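Local coordinates for protein CDP-4-keto-6-deoxy-D-glucose-3-dehydrase (Yersinia pseudotuberculosis, PDB 3BB8) that binds pyridoxal 5'-phosphate and probably dehydrates CDP-4-keto-6-deoxy-D-glucose at C3 on the way to sugars of the bacterial lipopolysaccharide, at residues Tyr79-Thr83 with Ile241-Arg245; Gly169-Ala175 with Asp194-Tyr200; Trp187-Cys193 with Phe208-Val214; Pro218-Ile222 with Pro342-Gly346. The protein carries 1 engineered substitution. One frame throughout, in Å; residues are numbered along the deposited sequence.

Contact 1: residues Tyr79-Thr83 with Ile241-Arg245; sequences YVLTT and IESFR
Leu81 reaches from strand 79-83 to helix segment 241-245 and touches three of its residues. At the root, Leu81 CB lies 3.9 Å from Arg245 NH1. Chi1 of -68° sets CG anti to the carbonyl carbon, and beyond it the two methyls part company. CD1 takes the apolar side, 3.4 Å from Ile241 CB, with Ile241 CG2 almost as near; it also settles onto the helix backbone, 3.5 Å from Glu242 N. CD2 turns to the charged side, where Glu242 OE2 stands 3.9 Å from it, with the Arg245 guanidinium at a similar distance.

Arg245 comes the other way. Its chain bends at chi3 and crosses Leu81 at a slant until CD is 3.2 Å from Thr82 O and NH1 donates to the same Thr82 O at 2.8 Å, with an N-H...O angle of 151°. The hydrogen meets a lone pair in the carbonyl plane, and the oxygen sits at the guanidinium edge, tilted 16° from its plane. Arg245 NH2 and Glu242 OE2 form only a long ion pair, attraction of charges without a directed N-H; Lys238 holds the other carboxylate oxygen. Thr82 OG1 bonds to Asn64 instead.

Strand and helix run in nearly the same direction. Strand 79-83 pairs antiparallel with strand 228-232, the one that leads into helix 235-245. Through Leu81 against Ile241 and Glu242, that helix packs on the mixed central sheet, the arrangement of the large domain in the aspartate aminotransferase fold.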
# COMPACT_ATOMS: atom_id res chain seq x y z
N TYR A 79 -12.96 16.31 2.76
CA TYR A 79 -12.17 15.35 1.99
C TYR A 79 -11.49 14.24 2.78
O TYR A 79 -10.68 14.49 3.68
CB TYR A 79 -11.14 16.12 1.18
CG TYR A 79 -11.76 17.26 0.43
CD1 TYR A 79 -12.75 17.03 -0.54
CD2 TYR A 79 -11.40 18.58 0.70
CE1 TYR A 79 -13.36 18.08 -1.21
CE2 TYR A 79 -12.01 19.65 0.03
CZ TYR A 79 -12.99 19.39 -0.93
OH TYR A 79 -13.60 20.43 -1.59
N VAL A 80 -11.82 13.01 2.41
CA VAL A 80 -11.26 11.83 3.04
C VAL A 80 -10.87 10.84 1.95
O VAL A 80 -11.69 10.46 1.13
CB VAL A 80 -12.29 11.16 3.99
CG1 VAL A 80 -11.78 9.79 4.44
CG2 VAL A 80 -12.55 12.06 5.19
N LEU A 81 -9.61 10.43 1.95
CA LEU A 81 -9.10 9.47 0.97
C LEU A 81 -8.59 8.22 1.67
O LEU A 81 -7.78 8.31 2.59
CB LEU A 81 -7.94 10.10 0.19
CG LEU A 81 -8.24 11.25 -0.77
CD1 LEU A 81 -6.92 11.83 -1.28
CD2 LEU A 81 -9.09 10.74 -1.93
N THR A 82 -9.06 7.05 1.25
CA THR A 82 -8.58 5.83 1.86
C THR A 82 -7.27 5.40 1.23
O THR A 82 -6.98 5.74 0.08
CB THR A 82 -9.59 4.67 1.75
OG1 THR A 82 -9.92 4.45 0.37
CG2 THR A 82 -10.85 5.00 2.55
N THR A 83 -6.48 4.65 1.99
CA THR A 83 -5.19 4.16 1.50
C THR A 83 -4.87 2.82 2.19
O THR A 83 -5.63 2.37 3.03
CB THR A 83 -4.09 5.21 1.72
OG1 THR A 83 -2.86 4.73 1.17
CG2 THR A 83 -3.92 5.53 3.19
N ILE A 241 -2.99 14.67 -3.20
CA ILE A 241 -2.94 13.37 -2.51
C ILE A 241 -3.42 12.25 -3.41
O ILE A 241 -2.72 11.25 -3.61
CB ILE A 241 -3.86 13.33 -1.25
CG1 ILE A 241 -3.64 14.56 -0.38
CG2 ILE A 241 -3.58 12.05 -0.43
CD1 ILE A 241 -2.30 14.65 0.23
N GLU A 242 -4.65 12.40 -3.90
CA GLU A 242 -5.29 11.41 -4.76
C GLU A 242 -4.42 11.04 -5.97
O GLU A 242 -4.35 9.87 -6.36
CB GLU A 242 -6.65 11.94 -5.24
CG GLU A 242 -7.50 10.93 -5.99
CD GLU A 242 -8.95 11.38 -6.14
OE1 GLU A 242 -9.16 12.52 -6.62
OE2 GLU A 242 -9.86 10.61 -5.78
N SER A 243 -3.77 12.04 -6.54
CA SER A 243 -2.89 11.83 -7.69
C SER A 243 -1.72 10.94 -7.29
O SER A 243 -1.38 9.98 -7.99
CB SER A 243 -2.37 13.18 -8.20
OG SER A 243 -1.44 13.00 -9.25
N PHE A 244 -1.09 11.25 -6.16
CA PHE A 244 0.03 10.46 -5.66
C PHE A 244 -0.42 9.03 -5.35
O PHE A 244 0.31 8.06 -5.60
CB PHE A 244 0.61 11.10 -4.42
CG PHE A 244 1.62 12.18 -4.70
CD1 PHE A 244 2.85 11.86 -5.27
CD2 PHE A 244 1.35 13.51 -4.36
CE1 PHE A 244 3.81 12.85 -5.49
CE2 PHE A 244 2.31 14.50 -4.58
CZ PHE A 244 3.54 14.17 -5.14
N ARG A 245 -1.62 8.89 -4.81
CA ARG A 245 -2.14 7.58 -4.48
C ARG A 245 -2.45 6.80 -5.75
O ARG A 245 -2.22 5.60 -5.83
CB ARG A 245 -3.41 7.67 -3.62
CG ARG A 245 -3.91 6.30 -3.17
CD ARG A 245 -5.34 6.34 -2.64
NE ARG A 245 -6.32 6.69 -3.67
CZ ARG A 245 -7.59 7.01 -3.41
NH1 ARG A 245 -8.05 7.03 -2.16
NH2 ARG A 245 -8.40 7.34 -4.41

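Contact 2: residues Gly169-Ala175 with Asp194-Tyr200; sequences GNLFDLA and DALGSTY. With PLP (pyridoxal-5'-phosphate), chain C.
Two hydrogen bonds pin this contact. At the end nearer the cofactor, Ser198 OG donates to Gly169 O at 2.6 Å, in the carbonyl plane and on a lone pair; the same hydroxyl accepts from Ser343 N, so it ties three pieces of chain together. At the far end Ala175 N donates to Tyr200 OH at 3.2 Å, fairly straight at 159°. Asp173, the N-cap of helix 174-184, spends its carboxylate on Glu176 N in the same first turn, so the tyrosine hydroxyl and the cap share the first-turn amides of one helix.

Between these ends the chemistry is apolar. Tyr200 holds CG anti to its backbone N (chi1 178°), which lays the ring along the helix entrance. Leu174 CB stands 3.6 Å from the Tyr200 ring centroid, almost on the ring normal, a CH-pi contact over one face, while Leu174 CD1 touches Tyr200 CB at 3.5 Å. Leu171 CB comes in at the ring edge, and Leu171 CD1 lies 4.0 Å from Ser198 CB.

Beside the serine, Gly169 CA packs on Ala195 CB at 3.9 Å. Asp194 turns its carboxylate to O3 of the pyridoxal phosphate, though the modelled spacing is too tight to trust in detail. Both segments follow the C-terminal ends of neighbouring parallel strands, 159-165 and 187-191, joined through helix 174-184 in a beta-alpha-beta unit; loops at such strand ends form the cofactor pocket of this fold.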
# COMPACT_ATOMS: atom_id res chain seq x y z
N GLY A 169 -3.41 8.49 21.62
CA GLY A 169 -4.73 9.06 21.79
C GLY A 169 -4.66 10.40 22.50
O GLY A 169 -5.53 11.26 22.31
N ASN A 170 -3.64 10.58 23.33
CA ASN A 170 -3.49 11.83 24.05
C ASN A 170 -3.07 12.88 23.02
O ASN A 170 -2.32 12.58 22.09
CB ASN A 170 -2.47 11.69 25.18
CG ASN A 170 -2.52 12.84 26.17
OD1 ASN A 170 -3.58 13.44 26.39
ND2 ASN A 170 -1.38 13.15 26.78
N LEU A 171 -3.54 14.10 23.21
CA LEU A 171 -3.27 15.18 22.26
C LEU A 171 -2.05 15.99 22.69
O LEU A 171 -1.89 16.33 23.86
CB LEU A 171 -4.48 16.10 22.13
CG LEU A 171 -5.79 15.44 21.68
CD1 LEU A 171 -6.58 14.94 22.89
CD2 LEU A 171 -6.62 16.39 20.85
N PHE A 172 -1.18 16.29 21.73
CA PHE A 172 -0.11 17.26 21.95
C PHE A 172 -0.65 18.68 22.02
O PHE A 172 -1.82 18.93 21.73
CB PHE A 172 0.94 17.15 20.83
CG PHE A 172 0.42 17.51 19.47
CD1 PHE A 172 0.23 18.84 19.12
CD2 PHE A 172 0.11 16.53 18.55
CE1 PHE A 172 -0.25 19.18 17.87
CE2 PHE A 172 -0.38 16.86 17.30
CZ PHE A 172 -0.55 18.19 16.96
N ASP A 173 0.21 19.61 22.42
CA ASP A 173 -0.23 20.97 22.73
C ASP A 173 -0.55 21.75 21.46
O ASP A 173 0.25 22.56 21.00
CB ASP A 173 0.85 21.70 23.54
CG ASP A 173 0.40 23.08 23.99
OD1 ASP A 173 -0.60 23.59 23.43
OD2 ASP A 173 1.04 23.65 24.90
N LEU A 174 -1.73 21.51 20.91
CA LEU A 174 -2.12 22.11 19.64
C LEU A 174 -2.00 23.63 19.64
O LEU A 174 -1.57 24.24 18.66
CB LEU A 174 -3.55 21.69 19.28
CG LEU A 174 -3.66 20.37 18.50
CD1 LEU A 174 -5.10 19.89 18.50
CD2 LEU A 174 -3.16 20.58 17.08
N ALA A 175 -2.39 24.24 20.76
CA ALA A 175 -2.33 25.68 20.90
C ALA A 175 -0.93 26.19 20.58
O ALA A 175 -0.77 27.09 19.75
CB ALA A 175 -2.72 26.08 22.31
N ASP A 194 -3.51 6.89 16.05
CA ASP A 194 -3.89 6.27 17.33
C ASP A 194 -4.82 7.20 18.09
O ASP A 194 -5.03 7.01 19.30
CB ASP A 194 -2.66 6.02 18.21
CG ASP A 194 -1.64 5.13 17.56
OD1 ASP A 194 -2.01 4.12 16.93
OD2 ASP A 194 -0.44 5.42 17.71
N ALA A 195 -5.37 8.19 17.40
CA ALA A 195 -6.22 9.17 18.06
C ALA A 195 -7.57 9.46 17.40
O ALA A 195 -8.03 10.61 17.41
CB ALA A 195 -5.45 10.48 18.23
N LEU A 196 -8.21 8.45 16.84
CA LEU A 196 -9.50 8.67 16.21
C LEU A 196 -10.54 8.95 17.30
O LEU A 196 -10.79 8.10 18.16
CB LEU A 196 -9.93 7.45 15.40
CG LEU A 196 -11.25 7.61 14.65
CD1 LEU A 196 -11.17 8.82 13.72
CD2 LEU A 196 -11.56 6.35 13.87
N GLY A 197 -11.13 10.14 17.26
CA GLY A 197 -12.13 10.50 18.25
C GLY A 197 -11.61 11.46 19.30
O GLY A 197 -12.38 12.02 20.08
N SER A 198 -10.30 11.65 19.33
CA SER A 198 -9.69 12.56 20.28
C SER A 198 -10.06 13.99 19.94
O SER A 198 -10.09 14.37 18.76
CB SER A 198 -8.17 12.41 20.28
OG SER A 198 -7.77 11.22 20.95
N THR A 199 -10.32 14.78 20.97
CA THR A 199 -10.67 16.18 20.78
C THR A 199 -9.73 17.05 21.59
O THR A 199 -9.18 16.62 22.60
CB THR A 199 -12.13 16.46 21.22
OG1 THR A 199 -12.23 16.32 22.64
CG2 THR A 199 -13.08 15.49 20.56
N TYR A 200 -9.54 18.28 21.14
CA TYR A 200 -8.69 19.25 21.82
C TYR A 200 -9.41 20.58 21.74
O TYR A 200 -9.64 21.10 20.65
CB TYR A 200 -7.32 19.35 21.13
CG TYR A 200 -6.40 20.37 21.75
CD1 TYR A 200 -6.58 21.74 21.53
CD2 TYR A 200 -5.33 19.98 22.57
CE1 TYR A 200 -5.71 22.68 22.10
CE2 TYR A 200 -4.47 20.91 23.14
CZ TYR A 200 -4.66 22.26 22.90
OH TYR A 200 -3.79 23.19 23.44
N1 PLP C . 1.65 6.22 13.39
C2 PLP C . 1.27 5.75 14.64
C2A PLP C . 1.48 6.67 15.84
C3 PLP C . 0.70 4.45 14.77
O3 PLP C . 0.33 3.95 15.97
C4 PLP C . 0.52 3.61 13.59
C4A PLP C . -0.14 2.20 13.78
C5 PLP C . 0.94 4.15 12.33
C6 PLP C . 1.51 5.48 12.28
C5A PLP C . 0.85 3.48 10.99
O4P PLP C . -0.23 2.69 10.83
P PLP C . -0.24 1.24 10.13
O1P PLP C . -1.68 0.97 9.75
O2P PLP C . 0.28 0.21 11.30
O3P PLP C . 0.72 1.23 8.93

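Contact 3: residues Trp187-Cys193 with Phe208-Val214; sequences WLIEDCC and FGDIGTV. With PLP (pyridoxal-5'-phosphate), chain C.
Asp191 and Thr213 lie side by side on paired parallel strands, with Thr213 OG1 3.3 Å from Asp191 CA. Asp191 OD1 accepts a hydrogen bond from N1 of the pyridoxal phosphate at 2.9 Å and also bonds to Thr123, while Cys193 SG lies against the cofactor ring. The other oxygen, OD2, is met by Cys193 N at 2.9 Å, nearly end-on, in an Asx turn that fixes the carboxylate's rotation. An aspartate paired with the pyridine nitrogen at a strand end is a hallmark of the aspartate aminotransferase fold.

Behind it stands the parallel pairing: Glu190 N binds Ile211 O, Thr213 N returns to Glu190 O, and Cys192 N reaches Thr213 O. On the sheet face away from Asp191, the extended Glu190 side chain carries OE1 back to the entering loop, where it accepts Phe208 N on its syn side at 2.9 Å and Gly209 N on its anti side at 3.0 Å, both somewhat out of the carboxylate plane; OE2 takes Gly206 N. Farthest out, Asp210 OD1 accepts Leu188 N at 2.8 Å and 166°, and Asp210 N answers to Leu188 O. The Asp210 carboxylate stands at the Trp187 ring edge, planes 75° apart, with CG 3.4 Å from Trp187 CE3.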
# COMPACT_ATOMS: atom_id res chain seq x y z
N TRP A 187 3.90 24.05 7.39
CA TRP A 187 2.84 23.09 7.10
C TRP A 187 2.66 22.26 8.36
O TRP A 187 3.64 21.99 9.05
CB TRP A 187 3.26 22.14 5.97
CG TRP A 187 3.21 22.71 4.60
CD1 TRP A 187 4.27 23.01 3.79
CD2 TRP A 187 2.03 23.00 3.84
NE1 TRP A 187 3.82 23.47 2.57
CE2 TRP A 187 2.45 23.47 2.58
CE3 TRP A 187 0.66 22.89 4.11
CZ2 TRP A 187 1.55 23.84 1.59
CZ3 TRP A 187 -0.23 23.26 3.13
CH2 TRP A 187 0.21 23.72 1.88
N LEU A 188 1.44 21.84 8.65
CA LEU A 188 1.21 21.01 9.83
C LEU A 188 0.48 19.70 9.53
O LEU A 188 -0.66 19.71 9.06
CB LEU A 188 0.41 21.76 10.91
CG LEU A 188 0.05 20.85 12.11
CD1 LEU A 188 1.31 20.57 12.90
CD2 LEU A 188 -1.01 21.49 13.00
N ILE A 189 1.14 18.57 9.80
CA ILE A 189 0.50 17.27 9.58
C ILE A 189 0.24 16.58 10.92
O ILE A 189 1.16 16.33 11.70
CB ILE A 189 1.36 16.35 8.69
CG1 ILE A 189 1.41 16.92 7.27
CG2 ILE A 189 0.76 14.94 8.66
CD1 ILE A 189 2.40 16.25 6.38
N GLU A 190 -1.03 16.27 11.16
CA GLU A 190 -1.46 15.59 12.38
C GLU A 190 -1.61 14.08 12.19
O GLU A 190 -2.57 13.63 11.58
CB GLU A 190 -2.83 16.11 12.82
CG GLU A 190 -2.87 17.36 13.65
CD GLU A 190 -4.30 17.72 13.99
OE1 GLU A 190 -4.96 18.40 13.17
OE2 GLU A 190 -4.79 17.30 15.06
N ASP A 191 -0.66 13.31 12.71
CA ASP A 191 -0.76 11.86 12.63
C ASP A 191 -1.72 11.46 13.76
O ASP A 191 -1.36 11.51 14.94
CB ASP A 191 0.61 11.21 12.84
CG ASP A 191 0.56 9.68 12.85
OD1 ASP A 191 1.63 9.06 12.67
OD2 ASP A 191 -0.55 9.11 13.04
N CYS A 192 -2.94 11.09 13.38
CA CYS A 192 -3.99 10.69 14.31
C CYS A 192 -4.25 9.20 14.20
O CYS A 192 -5.35 8.73 14.50
CB CYS A 192 -5.30 11.43 13.97
SG CYS A 192 -5.17 13.23 14.04
N CYS A 193 -3.24 8.45 13.76
CA CYS A 193 -3.40 7.01 13.62
C CYS A 193 -3.80 6.29 14.90
O CYS A 193 -4.36 5.19 14.86
CB CYS A 193 -2.13 6.39 13.03
SG CYS A 193 -1.90 6.78 11.26
N PHE A 208 -6.97 20.44 12.86
CA PHE A 208 -6.33 21.69 13.25
C PHE A 208 -5.25 22.04 12.24
O PHE A 208 -4.92 23.21 12.03
CB PHE A 208 -5.69 21.59 14.64
CG PHE A 208 -6.67 21.35 15.76
CD1 PHE A 208 -7.35 20.14 15.87
CD2 PHE A 208 -6.89 22.33 16.73
CE1 PHE A 208 -8.23 19.90 16.93
CE2 PHE A 208 -7.77 22.10 17.79
CZ PHE A 208 -8.44 20.88 17.89
N GLY A 209 -4.68 21.01 11.62
CA GLY A 209 -3.63 21.23 10.65
C GLY A 209 -4.08 21.09 9.21
O GLY A 209 -5.27 20.97 8.93
N ASP A 210 -3.11 21.08 8.30
CA ASP A 210 -3.43 20.96 6.89
C ASP A 210 -3.85 19.55 6.47
O ASP A 210 -4.85 19.40 5.77
CB ASP A 210 -2.24 21.43 6.06
CG ASP A 210 -1.76 22.79 6.49
OD1 ASP A 210 -0.81 22.87 7.31
OD2 ASP A 210 -2.34 23.79 6.03
N ILE A 211 -3.12 18.52 6.89
CA ILE A 211 -3.49 17.15 6.54
C ILE A 211 -3.59 16.29 7.80
O ILE A 211 -2.88 16.51 8.77
CB ILE A 211 -2.44 16.46 5.63
CG1 ILE A 211 -1.99 17.38 4.49
CG2 ILE A 211 -3.04 15.19 5.07
CD1 ILE A 211 -2.96 17.48 3.36
N GLY A 212 -4.49 15.32 7.77
CA GLY A 212 -4.66 14.41 8.88
C GLY A 212 -4.56 12.97 8.37
O GLY A 212 -4.88 12.71 7.20
N THR A 213 -4.12 12.05 9.23
CA THR A 213 -3.99 10.65 8.85
C THR A 213 -4.49 9.76 9.98
O THR A 213 -4.41 10.13 11.16
CB THR A 213 -2.52 10.28 8.58
OG1 THR A 213 -1.76 10.48 9.78
CG2 THR A 213 -1.94 11.16 7.48
N VAL A 214 -5.01 8.59 9.63
CA VAL A 214 -5.50 7.65 10.62
C VAL A 214 -5.22 6.25 10.09
O VAL A 214 -5.04 6.06 8.88
CB VAL A 214 -7.04 7.83 10.86
CG1 VAL A 214 -7.82 7.43 9.63
CG2 VAL A 214 -7.48 7.01 12.07
N1 PLP C . 1.65 6.22 13.39
C2 PLP C . 1.27 5.75 14.64
C2A PLP C . 1.48 6.67 15.84
C3 PLP C . 0.70 4.45 14.77
O3 PLP C . 0.33 3.95 15.97
C4 PLP C . 0.52 3.61 13.59
C4A PLP C . -0.14 2.20 13.78
C5 PLP C . 0.94 4.15 12.33
C6 PLP C . 1.51 5.48 12.28
C5A PLP C . 0.85 3.48 10.99
O4P PLP C . -0.23 2.69 10.83
P PLP C . -0.24 1.24 10.13
O1P PLP C . -1.68 0.97 9.75
O2P PLP C . 0.28 0.21 11.30
O3P PLP C . 0.72 1.23 8.93

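Contact 4: residues Pro218-Ile222 with Pro342-Gly346; sequences PAKHI and PSWFG. Engineered in segment 218-222: Lys220 (natural residue His). With PLP (pyridoxal-5'-phosphate), chain C.
Ser343 meets His221 first. Its OG and its backbone O each come to 3.2 Å from His221 CE1, the O in the ring plane at the edge. Ser343 OG has a weak hydrogen bond with Leu196 O, in the loop that follows strand 187-191. The histidine is held in turn by a weak bond from NE2 to Asp194 O.

Trp344 sends its indole elsewhere, stacking on Phe317, and offers only its carbonyl here: Trp344 O is 3.8 Å from His221 CE1. Arg313 gathers that oxygen together with Phe345 O.

Phe345 contributes the largest share of the buried surface. With CG anti to the backbone N (chi1 173°), the ring swings across to the other loop. Its CE2 corner lies 3.3 Å from Ala219 O, which approaches obliquely, and 3.6 Å from Lys220 CG, which stands at the ring edge; CZ touches Ala219 CB at 4.3 Å. Trp410 meets the same ring with its plane at about 60°.

Lys220 is an engineered residue, histidine in the natural protein. Its chain, bent at chi2 (77°), runs past the Phe345 edge and ends in a covalent link, Lys220 NZ to C4A of the pyridoxal phosphate at 1.3 Å. That length fits an imine, so the mutant displays the internal aldimine (Schiff base) characteristic of the active site of pyridoxal phosphate aminotransferases.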
# COMPACT_ATOMS: atom_id res chain seq x y z
N PRO A 218 -5.65 -3.73 12.92
CA PRO A 218 -6.46 -4.28 14.01
C PRO A 218 -6.30 -3.70 15.42
O PRO A 218 -7.24 -3.70 16.22
CB PRO A 218 -6.15 -5.77 13.96
CG PRO A 218 -5.93 -5.99 12.46
CD PRO A 218 -5.05 -4.80 12.11
N ALA A 219 -5.11 -3.19 15.73
CA ALA A 219 -4.86 -2.63 17.05
C ALA A 219 -5.47 -1.25 17.24
O ALA A 219 -5.60 -0.78 18.37
CB ALA A 219 -3.34 -2.57 17.29
N LYS A 220 -5.86 -0.61 16.14
CA LYS A 220 -6.41 0.74 16.22
C LYS A 220 -7.92 0.85 16.53
O LYS A 220 -8.62 -0.15 16.66
CB LYS A 220 -6.01 1.50 14.94
CG LYS A 220 -4.59 2.21 15.00
CD LYS A 220 -3.33 1.30 14.84
CE LYS A 220 -2.03 2.02 15.32
NZ LYS A 220 -0.61 1.60 14.88
N HIS A 221 -8.42 2.08 16.69
CA HIS A 221 -9.83 2.30 17.03
C HIS A 221 -10.83 1.47 16.23
O HIS A 221 -11.70 0.81 16.81
CB HIS A 221 -10.14 3.78 16.94
CG HIS A 221 -9.42 4.59 17.97
ND1 HIS A 221 -9.90 4.79 19.24
CD2 HIS A 221 -8.22 5.22 17.92
CE1 HIS A 221 -9.04 5.50 19.93
NE2 HIS A 221 -8.00 5.78 19.16
N ILE A 222 -10.74 1.50 14.90
CA ILE A 222 -11.61 0.68 14.06
C ILE A 222 -10.68 0.01 13.06
O ILE A 222 -9.59 0.51 12.82
CB ILE A 222 -12.68 1.53 13.30
CG1 ILE A 222 -12.01 2.51 12.34
CG2 ILE A 222 -13.57 2.24 14.30
CD1 ILE A 222 -13.00 3.34 11.52
N PRO A 342 -8.87 13.17 25.34
CA PRO A 342 -8.17 12.13 24.58
C PRO A 342 -9.00 10.86 24.46
O PRO A 342 -9.44 10.31 25.47
CB PRO A 342 -6.92 11.87 25.42
CG PRO A 342 -7.33 12.21 26.81
CD PRO A 342 -8.29 13.37 26.68
N SER A 343 -9.21 10.39 23.23
CA SER A 343 -9.70 9.04 22.99
C SER A 343 -8.58 8.02 23.12
O SER A 343 -7.97 7.63 22.12
CB SER A 343 -10.36 8.94 21.61
OG SER A 343 -10.85 7.64 21.38
N TRP A 344 -8.32 7.58 24.34
CA TRP A 344 -7.18 6.70 24.62
C TRP A 344 -7.07 5.47 23.74
O TRP A 344 -8.04 4.75 23.51
CB TRP A 344 -7.16 6.29 26.10
CG TRP A 344 -7.01 7.47 27.01
CD1 TRP A 344 -8.01 8.13 27.67
CD2 TRP A 344 -5.81 8.19 27.28
NE1 TRP A 344 -7.50 9.22 28.33
CE2 TRP A 344 -6.15 9.29 28.11
CE3 TRP A 344 -4.47 8.03 26.91
CZ2 TRP A 344 -5.21 10.22 28.56
CZ3 TRP A 344 -3.53 8.95 27.36
CH2 TRP A 344 -3.90 10.04 28.18
N PHE A 345 -5.85 5.26 23.24
CA PHE A 345 -5.51 4.14 22.38
C PHE A 345 -5.02 3.02 23.29
O PHE A 345 -5.32 1.84 23.09
CB PHE A 345 -4.40 4.55 21.40
CG PHE A 345 -3.85 3.42 20.57
CD1 PHE A 345 -2.76 2.68 21.01
CD2 PHE A 345 -4.42 3.11 19.34
CE1 PHE A 345 -2.24 1.64 20.24
CE2 PHE A 345 -3.91 2.07 18.56
CZ PHE A 345 -2.81 1.34 19.01
N GLY A 346 -4.25 3.43 24.30
CA GLY A 346 -3.70 2.49 25.27
C GLY A 346 -3.47 3.23 26.57
O GLY A 346 -3.69 4.44 26.64
N1 PLP C . 1.65 6.22 13.39
C2 PLP C . 1.27 5.75 14.64
C2A PLP C . 1.48 6.67 15.84
C3 PLP C . 0.70 4.45 14.77
O3 PLP C . 0.33 3.95 15.97
C4 PLP C . 0.52 3.61 13.59
C4A PLP C . -0.14 2.20 13.78
C5 PLP C . 0.94 4.15 12.33
C6 PLP C . 1.51 5.48 12.28
C5A PLP C . 0.85 3.48 10.99
O4P PLP C . -0.23 2.69 10.83
P PLP C . -0.24 1.24 10.13
O1P PLP C . -1.68 0.97 9.75
O2P PLP C . 0.28 0.21 11.30
O3P PLP C . 0.72 1.23 8.93

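All four contacts are buried, but they do different work. Contacts 1 and 3 belong to the same central sheet and touch through Ile241 and Ile211: contact 3 is strand pairing within it, rich in backbone bonds, whereas contact 1 sets a helix on it with leucine packing and one arginine-carbonyl bond. Contact 4 is loop against loop and contact 2 largely so; they meet closely, through Ser198 with Ser343 and Asp194 with His221. Contacts 2, 3 and 4 converge on one pyridoxal phosphate, gripping respectively its O3 side, its N1 and its C4A; contact 1 stands apart, with the Arg245 side chain about 10 Å from a bound pyridoxal phosphate. Trp247 of the second subunit also bonds the shared cofactor.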